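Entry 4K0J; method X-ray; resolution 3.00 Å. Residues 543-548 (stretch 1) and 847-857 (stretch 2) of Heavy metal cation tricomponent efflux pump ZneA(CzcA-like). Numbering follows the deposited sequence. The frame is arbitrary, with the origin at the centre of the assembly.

Stretch 1, residues 543-548: GRDFLP
Stretch 2, residues 847-857: GQFENQQRAQA

Stretch 1 is an irregular, mostly extended segment that packs against one side of a helix in stretch 2. The two belong to one chain, about 300 residues apart in sequence. Gly-847, at phi/psi 110/-134, precedes the helix; a CB there would be jammed against the preceding carbonyl. The helix then runs through Ala-857 and beyond, with regular i to i+4 bonds such as Gln-852 N to Gln-848 O, 2.9 Å.

The register is set by Phe-546 and Gln-852, whose CA atoms lie 5.2 Å apart. Phe-546 has phi/psi -138/-35, and its CA-to-CB bond points toward the helix. With chi1 t (173°) and chi2 -102°, its ring lies with one face over Asn-851. Asn-851 CB sits 3.3 Å from the Phe-546 ring centroid, 4° off the normal, a CH-pi contact that is almost exactly over the ring face, and short. Asn-851 is m (-73°), chi2 -18°. Ala-855, one turn on, meets the ring edge, with Phe-546 CE2 to Ala-855 CB at 3.7 Å. Its methyl is an apolar neighbour for the ring. Phe-546 CE2 also comes within 3.1 Å of Asn-851 O, a tight approach. That carbonyl accepts the helical bond from Ala-855 N.

Arg-544 (phi/psi -126/131) also points toward the helix. Its m, t, p rotamer, chi4 -171°, brings NH2 to 3.2 Å from Gln-856 OE1, which lies over a guanidinium face. The angle is poor for a hydrogen bond. Gln-856 is t, p, chi3 20°. Gln-852 (t, t, chi3 -112°) points sideways, and its CG is 4.0 Å from Asp-545 O.

Asp-545 (-118/-145; m) points away. Leu-547 (-165/151; p, p) starts sideways, but its end comes nearer: CD1 is 4.0 Å from OE1 of Gln-848, which is m, t. No hydrogen bonds cross the contact, which buries 407 Å².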

# COMPACT_ATOMS: atom_id res chain seq x y z
N GLY C 543 10.39 -35.54 28.22
CA GLY C 543 9.66 -35.52 26.97
C GLY C 543 9.64 -34.13 26.38
O GLY C 543 9.77 -33.14 27.11
N ARG C 544 9.48 -34.04 25.07
CA ARG C 544 9.48 -32.75 24.39
C ARG C 544 8.23 -32.56 23.53
O ARG C 544 7.87 -33.44 22.74
CB ARG C 544 10.74 -32.59 23.53
CG ARG C 544 12.03 -32.51 24.33
CD ARG C 544 13.25 -32.62 23.43
NE ARG C 544 13.14 -31.75 22.26
CZ ARG C 544 13.98 -31.77 21.23
NH1 ARG C 544 15.01 -32.62 21.22
NH2 ARG C 544 13.80 -30.95 20.21
N ASP C 545 7.57 -31.42 23.69
CA ASP C 545 6.40 -31.08 22.88
C ASP C 545 6.66 -29.83 22.06
O ASP C 545 7.78 -29.61 21.58
CB ASP C 545 5.17 -30.85 23.78
CG ASP C 545 4.65 -32.13 24.41
OD1 ASP C 545 3.51 -32.12 24.91
OD2 ASP C 545 5.38 -33.15 24.38
N PHE C 546 5.63 -29.01 21.88
CA PHE C 546 5.78 -27.70 21.27
C PHE C 546 4.94 -26.67 22.03
O PHE C 546 5.32 -25.51 22.15
CB PHE C 546 5.38 -27.71 19.80
CG PHE C 546 5.35 -26.35 19.18
CD1 PHE C 546 4.15 -25.69 18.97
CD2 PHE C 546 6.52 -25.71 18.82
CE1 PHE C 546 4.12 -24.43 18.41
CE2 PHE C 546 6.50 -24.46 18.25
CZ PHE C 546 5.29 -23.81 18.04
N LEU C 547 3.80 -27.12 22.53
CA LEU C 547 2.98 -26.33 23.44
C LEU C 547 1.96 -27.24 24.11
O LEU C 547 1.55 -28.25 23.54
CB LEU C 547 2.30 -25.16 22.72
CG LEU C 547 1.61 -25.35 21.36
CD1 LEU C 547 0.30 -26.15 21.45
CD2 LEU C 547 1.37 -24.00 20.70
N PRO C 548 1.55 -26.89 25.34
CA PRO C 548 0.50 -27.65 26.04
C PRO C 548 -0.84 -27.57 25.31
O PRO C 548 -0.99 -26.79 24.37
CB PRO C 548 0.41 -26.97 27.41
CG PRO C 548 1.09 -25.65 27.25
CD PRO C 548 2.14 -25.85 26.20
N GLY C 847 3.07 -30.88 10.33
CA GLY C 847 2.24 -30.49 11.45
C GLY C 847 3.05 -29.82 12.56
O GLY C 847 3.89 -28.96 12.29
N GLN C 848 2.80 -30.23 13.79
CA GLN C 848 3.53 -29.69 14.93
C GLN C 848 4.94 -30.27 15.01
O GLN C 848 5.72 -29.92 15.90
CB GLN C 848 2.77 -29.92 16.24
CG GLN C 848 1.54 -29.02 16.40
CD GLN C 848 0.87 -29.17 17.75
OE1 GLN C 848 0.02 -28.36 18.13
NE2 GLN C 848 1.25 -30.21 18.49
N PHE C 849 5.26 -31.16 14.08
CA PHE C 849 6.63 -31.64 13.91
C PHE C 849 7.51 -30.47 13.49
O PHE C 849 8.58 -30.25 14.06
CB PHE C 849 6.65 -32.75 12.85
CG PHE C 849 8.02 -33.04 12.30
CD1 PHE C 849 8.42 -32.54 11.07
CD2 PHE C 849 8.92 -33.83 13.01
CE1 PHE C 849 9.67 -32.82 10.56
CE2 PHE C 849 10.17 -34.11 12.51
CZ PHE C 849 10.55 -33.60 11.29
N GLU C 850 7.04 -29.72 12.50
CA GLU C 850 7.77 -28.55 12.02
C GLU C 850 7.82 -27.48 13.11
O GLU C 850 8.83 -26.78 13.25
CB GLU C 850 7.12 -27.98 10.76
CG GLU C 850 7.72 -26.66 10.29
CD GLU C 850 7.41 -26.34 8.85
OE1 GLU C 850 7.02 -25.19 8.56
OE2 GLU C 850 7.57 -27.24 8.00
N ASN C 851 6.74 -27.37 13.87
CA ASN C 851 6.70 -26.46 15.00
C ASN C 851 7.81 -26.80 16.01
O ASN C 851 8.57 -25.93 16.44
CB ASN C 851 5.32 -26.48 15.67
CG ASN C 851 4.25 -25.78 14.85
OD1 ASN C 851 4.56 -25.00 13.95
ND2 ASN C 851 2.99 -26.04 15.17
N GLN C 852 7.90 -28.08 16.36
CA GLN C 852 8.94 -28.57 17.26
C GLN C 852 10.33 -28.28 16.72
O GLN C 852 11.21 -27.85 17.46
CB GLN C 852 8.79 -30.08 17.49
CG GLN C 852 9.87 -30.68 18.38
CD GLN C 852 10.04 -32.18 18.16
OE1 GLN C 852 9.73 -32.99 19.04
NE2 GLN C 852 10.55 -32.55 17.00
N GLN C 853 10.52 -28.53 15.42
CA GLN C 853 11.80 -28.27 14.78
C GLN C 853 12.22 -26.80 14.87
O GLN C 853 13.33 -26.49 15.32
CB GLN C 853 11.79 -28.73 13.32
CG GLN C 853 11.95 -30.23 13.14
CD GLN C 853 12.21 -30.63 11.70
OE1 GLN C 853 11.54 -30.15 10.78
NE2 GLN C 853 13.20 -31.49 11.49
N ARG C 854 11.34 -25.91 14.44
CA ARG C 854 11.63 -24.48 14.47
C ARG C 854 11.88 -23.98 15.90
O ARG C 854 12.80 -23.20 16.14
CB ARG C 854 10.50 -23.68 13.83
CG ARG C 854 10.29 -23.98 12.35
CD ARG C 854 11.54 -23.66 11.54
NE ARG C 854 11.38 -23.98 10.13
CZ ARG C 854 12.31 -23.80 9.20
NH1 ARG C 854 13.49 -23.30 9.54
NH2 ARG C 854 12.07 -24.13 7.94
N ALA C 855 11.06 -24.45 16.84
CA ALA C 855 11.21 -24.06 18.23
C ALA C 855 12.55 -24.50 18.81
O ALA C 855 13.25 -23.72 19.45
CB ALA C 855 10.06 -24.60 19.06
N GLN C 856 12.89 -25.77 18.59
CA GLN C 856 14.16 -26.32 19.05
C GLN C 856 15.35 -25.57 18.46
O GLN C 856 16.24 -25.12 19.19
CB GLN C 856 14.25 -27.81 18.70
CG GLN C 856 15.66 -28.39 18.72
CD GLN C 856 16.28 -28.43 20.11
OE1 GLN C 856 15.58 -28.40 21.11
NE2 GLN C 856 17.61 -28.51 20.16
N ALA C 857 15.35 -25.43 17.14
CA ALA C 857 16.42 -24.71 16.44
C ALA C 857 16.57 -23.30 16.99
O ALA C 857 17.69 -22.82 17.21
CB ALA C 857 16.15 -24.68 14.95